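Local coordinates for protein alkaline phosphatase (Antarctic bacterium, PDB 2W5V) that probably hydrolyses phosphate monoesters at alkaline pH, using two zinc ions and a magnesium ion at its active site, at residues S58-P61 with N62-F66; G356-N360 with N361-H365. The protein carries 1 engineered substitution. All blocks are in the same frame, centred on the assembly; numbering follows the deposited sequence.

Contact 1. Residues S58-P61 with N62-F66; sequences SGTP and NYTQF. Unlike the reference sequence in segment 58-61: Ser58 (reference Glu).
Thr64 reaches back over the start of a short 3-10 turn and grips Pro61 O with two donors at once. Its hydroxyl OG1 lies 2.8 Å from Pro61 O and meets the oxygen end-on, with a C=O...OG1 angle of 178°. Its backbone N bonds to the same Pro61 O at 3.1 Å from above the carbonyl plane, so the two approaches differ sharply in direction. OG1 gets there because it sits between the backbone N and the carbonyl carbon of Thr64 (chi1 61°), which turns it back along the chain. Thr60 CG2 packs against both branches of Thr64, 3.3 Å from Thr64 OG1 and 3.7 Å from Thr64 CG2, the two side chains crossing at about a right angle. Pro61 CB comes to the edge of the Tyr63 ring, near its plane. That ring then runs on to Phe345 and to Ile357 of the second subunit. Asp278, on helix 267-291, takes the backbone N-H groups of Asn62 and Tyr63. A valine in place of Thr64 would probably deprive Pro61 O of its hydroxyl donor and leave the backbone bond alone to close the turn. The chemistry is that of a single 3-10 turn in the loop that leads to strand 68-73: one carbonyl held from two directions, a carboxylate holding the first N-H groups, and apolar side chains packed alongside.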
ATOM      1  N   SER B  58       3.354  18.111  10.372  1.00 37.61           N
ATOM      2  CA  SER B  58       2.660  18.576  11.564  1.00 42.27           C
ATOM      3  C   SER B  58       1.174  18.238  11.442  1.00 45.28           C
ATOM      4  O   SER B  58       0.541  18.525  10.426  1.00 46.97           O
ATOM      5  CB  SER B  58       2.858  20.082  11.743  1.00 49.09           C
ATOM      6  OG  SER B  58       1.966  20.603  12.710  1.00 59.68           O
ATOM      7  N   GLY B  59       0.620  17.611  12.471  1.00 51.74           N
ATOM      8  CA  GLY B  59      -0.781  17.233  12.450  1.00 57.38           C
ATOM      9  C   GLY B  59      -1.059  15.983  11.638  1.00 52.70           C
ATOM     10  O   GLY B  59      -0.163  15.418  11.012  1.00 57.18           O
ATOM     11  N   THR B  60      -2.316  15.554  11.643  1.00 42.43           N
ATOM     12  CA  THR B  60      -2.721  14.322  10.975  1.00 38.19           C
ATOM     13  C   THR B  60      -2.849  14.527   9.467  1.00 30.47           C
ATOM     14  O   THR B  60      -3.340  15.562   9.024  1.00 30.30           O
ATOM     15  CB  THR B  60      -4.066  13.836  11.531  1.00 44.49           C
ATOM     16  OG1 THR B  60      -3.994  13.789  12.962  1.00 54.31           O
ATOM     17  CG2 THR B  60      -4.400  12.458  11.003  1.00 42.08           C
ATOM     18  N   PRO B  61      -2.390  13.546   8.671  1.00 23.87           N
ATOM     19  CA  PRO B  61      -2.524  13.659   7.214  1.00 18.61           C
ATOM     20  C   PRO B  61      -3.974  13.550   6.772  1.00 24.69           C
ATOM     21  O   PRO B  61      -4.752  12.812   7.370  1.00 22.76           O
ATOM     22  CB  PRO B  61      -1.753  12.442   6.694  1.00 18.65           C
ATOM     23  CG  PRO B  61      -0.884  12.007   7.809  1.00 21.84           C
ATOM     24  CD  PRO B  61      -1.592  12.373   9.064  1.00 23.35           C
ATOM     25  N   ASN B  62      -4.325  14.264   5.710  1.00 23.69           N
ATOM     26  CA  ASN B  62      -5.670  14.175   5.160  1.00 19.85           C
ATOM     27  C   ASN B  62      -5.940  12.794   4.567  1.00 18.87           C
ATOM     28  O   ASN B  62      -7.090  12.379   4.427  1.00 18.27           O
ATOM     29  CB  ASN B  62      -5.902  15.306   4.156  1.00 18.08           C
ATOM     30  CG  ASN B  62      -5.991  16.656   4.838  1.00 25.48           C
ATOM     31  OD1 ASN B  62      -6.867  16.871   5.675  1.00 28.56           O
ATOM     32  ND2 ASN B  62      -5.082  17.566   4.500  1.00 26.12           N
ATOM     33  N   TYR B  63      -4.876  12.063   4.250  1.00 16.91           N
ATOM     34  CA  TYR B  63      -5.038  10.658   3.882  1.00 14.05           C
ATOM     35  C   TYR B  63      -5.962   9.901   4.849  1.00 20.47           C
ATOM     36  O   TYR B  63      -6.707   9.019   4.428  1.00 22.40           O
ATOM     37  CB  TYR B  63      -3.681   9.942   3.813  1.00 19.32           C
ATOM     38  CG  TYR B  63      -2.884  10.223   2.561  1.00 16.50           C
ATOM     39  CD1 TYR B  63      -1.768  11.048   2.597  1.00 17.90           C
ATOM     40  CD2 TYR B  63      -3.250   9.668   1.344  1.00 17.54           C
ATOM     41  CE1 TYR B  63      -1.036  11.319   1.443  1.00 20.43           C
ATOM     42  CE2 TYR B  63      -2.527   9.928   0.182  1.00 16.65           C
ATOM     43  CZ  TYR B  63      -1.420  10.752   0.237  1.00 21.19           C
ATOM     44  OH  TYR B  63      -0.692  11.008  -0.912  1.00 18.13           O
ATOM     45  N   THR B  64      -5.909  10.227   6.141  1.00 18.41           N
ATOM     46  CA  THR B  64      -6.657   9.448   7.132  1.00 21.98           C
ATOM     47  C   THR B  64      -8.178   9.598   7.017  1.00 21.49           C
ATOM     48  O   THR B  64      -8.926   8.852   7.643  1.00 21.94           O
ATOM     49  CB  THR B  64      -6.244   9.774   8.580  1.00 23.64           C
ATOM     50  OG1 THR B  64      -6.515  11.153   8.849  1.00 22.53           O
ATOM     51  CG2 THR B  64      -4.769   9.482   8.794  1.00 29.39           C
ATOM     52  N   GLN B  65      -8.629  10.568   6.234  1.00 18.23           N
ATOM     53  CA  GLN B  65     -10.062  10.737   5.999  1.00 17.67           C
ATOM     54  C   GLN B  65     -10.647   9.638   5.111  1.00 18.80           C
ATOM     55  O   GLN B  65     -11.860   9.456   5.074  1.00 25.06           O
ATOM     56  CB  GLN B  65     -10.353  12.103   5.374  1.00 17.34           C
ATOM     57  CG  GLN B  65     -10.001  13.286   6.250  1.00 18.41           C
ATOM     58  CD  GLN B  65     -10.453  14.607   5.661  1.00 23.85           C
ATOM     59  OE1 GLN B  65     -11.630  14.789   5.343  1.00 25.49           O
ATOM     60  NE2 GLN B  65      -9.520  15.542   5.516  1.00 25.83           N
ATOM     61  N   PHE B  66      -9.797   8.914   4.384  1.00 16.20           N
ATOM     62  CA  PHE B  66     -10.293   7.926   3.423  1.00 15.00           C
ATOM     63  C   PHE B  66     -10.610   6.577   4.054  1.00 18.81           C
ATOM     64  O   PHE B  66      -9.875   6.096   4.911  1.00 17.73           O
ATOM     65  CB  PHE B  66      -9.290   7.707   2.282  1.00 18.38           C
ATOM     66  CG  PHE B  66      -9.176   8.865   1.334  1.00 20.56           C
ATOM     67  CD1 PHE B  66      -8.116   9.759   1.431  1.00 18.22           C
ATOM     68  CD2 PHE B  66     -10.116   9.054   0.330  1.00 16.10           C
ATOM     69  CE1 PHE B  66      -8.009  10.820   0.553  1.00 20.46           C
ATOM     70  CE2 PHE B  66     -10.009  10.116  -0.555  1.00 14.02           C
ATOM     71  CZ  PHE B  66      -8.960  10.994  -0.442  1.00 16.28           C
TER

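Contact 2. Residues G356-N360 with N361-H365; sequences GIYEN and NEIFH
The Tyr358 ring meets Ile363 at its edge: Ile363 CD1 lies in the ring plane, 4.0 Å from Tyr358 CE1 and 3.9 Å from Tyr358 OH. Tyr358 CG stands between its backbone N and carbonyl carbon (chi1 44°), which brings the ring to Glu362 and Ile363. Glu362 CB approaches the same ring from an oblique direction, 3.8 Å from Tyr358 CD1, and the Glu362 carboxylate stands nearly upright to it, their planes 82° apart. Lys366, further along the helix, makes a cation-pi contact with Tyr358, whose OH bonds to Phe354 O. Phe364 CD2 stands over the centre of one face of the His365 ring. The amides of Asn360 and Asn361 are almost perpendicular, and each has a partner beyond the turn: Asn360 OD1 meets Lys96 NZ, which also forms a salt bridge with Glu359 OE1, while Asn361 ND2 bonds to Gly94 O. The backbone makes a type I beta turn, closed by Glu362 N to Glu359 O at 2.9 Å. Ile363 N to Asn360 O, at 3.1 Å, repeats the spacing and leads into helix 362-371. The strand-to-helix corner thus joins tyrosine-isoleucine packing to a polar cluster around Lys96, which would probably offset the charge of Glu359.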
ATOM      1  N   GLY B 356     -10.491  -2.966  -3.939  1.00 16.92           N
ATOM      2  CA  GLY B 356      -9.894  -4.119  -4.592  1.00 14.55           C
ATOM      3  C   GLY B 356      -8.628  -3.789  -5.376  1.00 15.67           C
ATOM      4  O   GLY B 356      -8.036  -2.712  -5.228  1.00 17.26           O
ATOM      5  N   ILE B 357      -8.210  -4.722  -6.221  1.00 13.56           N
ATOM      6  CA  ILE B 357      -6.943  -4.599  -6.935  1.00 11.73           C
ATOM      7  C   ILE B 357      -7.222  -4.689  -8.423  1.00 16.65           C
ATOM      8  O   ILE B 357      -7.970  -5.565  -8.861  1.00 14.67           O
ATOM      9  CB  ILE B 357      -5.978  -5.730  -6.534  1.00 14.97           C
ATOM     10  CG1 ILE B 357      -5.763  -5.718  -5.015  1.00 11.97           C
ATOM     11  CG2 ILE B 357      -4.644  -5.604  -7.289  1.00 14.75           C
ATOM     12  CD1 ILE B 357      -4.738  -6.776  -4.511  1.00 10.62           C
ATOM     13  N   TYR B 358      -6.635  -3.784  -9.203  1.00 13.39           N
ATOM     14  CA  TYR B 358      -6.930  -3.740 -10.639  1.00 15.50           C
ATOM     15  C   TYR B 358      -5.826  -3.043 -11.433  1.00 13.81           C
ATOM     16  O   TYR B 358      -4.875  -2.481 -10.861  1.00 14.55           O
ATOM     17  CB  TYR B 358      -8.295  -3.076 -10.890  1.00 16.74           C
ATOM     18  CG  TYR B 358      -8.524  -1.813 -10.076  1.00 15.74           C
ATOM     19  CD1 TYR B 358      -8.212  -0.559 -10.593  1.00 15.53           C
ATOM     20  CD2 TYR B 358      -9.043  -1.878  -8.784  1.00 14.24           C
ATOM     21  CE1 TYR B 358      -8.408   0.604  -9.847  1.00 14.24           C
ATOM     22  CE2 TYR B 358      -9.244  -0.719  -8.027  1.00 16.00           C
ATOM     23  CZ  TYR B 358      -8.929   0.518  -8.567  1.00 16.77           C
ATOM     24  OH  TYR B 358      -9.120   1.673  -7.828  1.00 15.92           O
ATOM     25  N   GLU B 359      -5.942  -3.084 -12.757  1.00 13.76           N
ATOM     26  CA  GLU B 359      -4.952  -2.429 -13.605  1.00 17.34           C
ATOM     27  C   GLU B 359      -5.164  -0.923 -13.553  1.00 16.13           C
ATOM     28  O   GLU B 359      -6.300  -0.463 -13.434  1.00 14.77           O
ATOM     29  CB  GLU B 359      -5.056  -2.934 -15.046  1.00 16.61           C
ATOM     30  CG  GLU B 359      -4.792  -4.431 -15.186  1.00 16.65           C
ATOM     31  CD  GLU B 359      -3.321  -4.798 -15.029  1.00 29.33           C
ATOM     32  OE1 GLU B 359      -2.476  -3.883 -14.910  1.00 23.63           O
ATOM     33  OE2 GLU B 359      -3.010  -6.009 -15.035  1.00 32.52           O
ATOM     34  N   ASN B 360      -4.071  -0.159 -13.618  1.00 14.08           N
ATOM     35  CA  ASN B 360      -4.166   1.305 -13.641  1.00 17.13           C
ATOM     36  C   ASN B 360      -5.176   1.869 -14.644  1.00 19.51           C
ATOM     37  O   ASN B 360      -5.860   2.851 -14.344  1.00 17.49           O
ATOM     38  CB  ASN B 360      -2.790   1.986 -13.809  1.00 14.96           C
ATOM     39  CG  ASN B 360      -2.088   1.632 -15.121  1.00 15.63           C
ATOM     40  OD1 ASN B 360      -2.543   0.791 -15.897  1.00 16.13           O
ATOM     41  ND2 ASN B 360      -0.956   2.284 -15.363  1.00 12.59           N
ATOM     42  N   ASN B 361      -5.292   1.262 -15.823  1.00 12.06           N
ATOM     43  CA  ASN B 361      -6.193   1.849 -16.817  1.00 15.48           C
ATOM     44  C   ASN B 361      -7.662   1.727 -16.438  1.00 14.93           C
ATOM     45  O   ASN B 361      -8.509   2.406 -17.013  1.00 14.65           O
ATOM     46  CB  ASN B 361      -5.945   1.318 -18.230  1.00 17.27           C
ATOM     47  CG  ASN B 361      -6.189  -0.167 -18.352  1.00 19.39           C
ATOM     48  OD1 ASN B 361      -5.511  -0.970 -17.717  1.00 15.26           O
ATOM     49  ND2 ASN B 361      -7.146  -0.547 -19.199  1.00 18.88           N
ATOM     50  N   GLU B 362      -7.970   0.877 -15.463  1.00 15.81           N
ATOM     51  CA  GLU B 362      -9.361   0.730 -15.024  1.00 18.01           C
ATOM     52  C   GLU B 362      -9.853   1.952 -14.259  1.00 15.12           C
ATOM     53  O   GLU B 362     -11.054   2.128 -14.076  1.00 16.95           O
ATOM     54  CB  GLU B 362      -9.561  -0.545 -14.195  1.00 15.84           C
ATOM     55  CG  GLU B 362      -9.330  -1.829 -14.982  1.00 17.93           C
ATOM     56  CD  GLU B 362     -10.343  -2.031 -16.099  1.00 36.70           C
ATOM     57  OE1 GLU B 362     -11.417  -1.398 -16.054  1.00 39.46           O
ATOM     58  OE2 GLU B 362     -10.065  -2.829 -17.021  1.00 45.02           O
ATOM     59  N   ILE B 363      -8.932   2.787 -13.789  1.00 15.19           N
ATOM     60  CA  ILE B 363      -9.324   4.050 -13.165  1.00 17.35           C
ATOM     61  C   ILE B 363     -10.253   4.810 -14.111  1.00 19.22           C
ATOM     62  O   ILE B 363     -11.287   5.337 -13.688  1.00 18.30           O
ATOM     63  CB  ILE B 363      -8.115   4.947 -12.850  1.00 16.97           C
ATOM     64  CG1 ILE B 363      -7.337   4.415 -11.632  1.00 10.04           C
ATOM     65  CG2 ILE B 363      -8.566   6.388 -12.615  1.00 12.75           C
ATOM     66  CD1 ILE B 363      -8.074   4.546 -10.307  1.00 18.72           C
ATOM     67  N   PHE B 364      -9.883   4.850 -15.391  1.00 17.93           N
ATOM     68  CA  PHE B 364     -10.684   5.537 -16.414  1.00 16.19           C
ATOM     69  C   PHE B 364     -12.071   4.920 -16.511  1.00 16.51           C
ATOM     70  O   PHE B 364     -13.079   5.622 -16.480  1.00 17.37           O
ATOM     71  CB  PHE B 364      -9.993   5.457 -17.782  1.00 15.26           C
ATOM     72  CG  PHE B 364     -10.865   5.885 -18.945  1.00 15.22           C
ATOM     73  CD1 PHE B 364     -10.791   7.178 -19.446  1.00 17.23           C
ATOM     74  CD2 PHE B 364     -11.745   4.989 -19.544  1.00 16.31           C
ATOM     75  CE1 PHE B 364     -11.578   7.579 -20.522  1.00 22.52           C
ATOM     76  CE2 PHE B 364     -12.544   5.384 -20.623  1.00 19.29           C
ATOM     77  CZ  PHE B 364     -12.457   6.682 -21.108  1.00 20.57           C
ATOM     78  N   HIS B 365     -12.113   3.599 -16.631  1.00 15.81           N
ATOM     79  CA  HIS B 365     -13.378   2.907 -16.830  1.00 17.83           C
ATOM     80  C   HIS B 365     -14.279   3.009 -15.610  1.00 16.58           C
ATOM     81  O   HIS B 365     -15.499   3.069 -15.733  1.00 17.43           O
ATOM     82  CB  HIS B 365     -13.115   1.466 -17.249  1.00 18.27           C
ATOM     83  CG  HIS B 365     -12.411   1.371 -18.569  1.00 21.17           C
ATOM     84  ND1 HIS B 365     -13.052   1.603 -19.769  1.00 24.41           N
ATOM     85  CD2 HIS B 365     -11.117   1.120 -18.878  1.00 21.82           C
ATOM     86  CE1 HIS B 365     -12.186   1.478 -20.758  1.00 23.31           C
ATOM     87  NE2 HIS B 365     -11.003   1.187 -20.245  1.00 20.50           N
TER

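How the contacts relate
Contacts 1 and 2 are far apart in sequence but adjoin neighbouring strands of one sheet. Contact 1 comes first, in the loop between helix 47-52 and strand 68-73; contact 2 lies near the C-terminus, where strand 356-359 gives way to helix 362-371. Their centres are 24 Å apart and their nearest atoms about 11 Å, so they do not touch. What joins them is strand 68-73, entered after contact 1 and running parallel to strand 356-359, an outermost strand of the mixed sheet within this chain. They also meet across the dimer: Tyr63 packs on Ile357 of the second subunit, and Ile357 on Tyr63 of that subunit. The turn of contact 1 and the strand of contact 2 therefore both border the subunit interface.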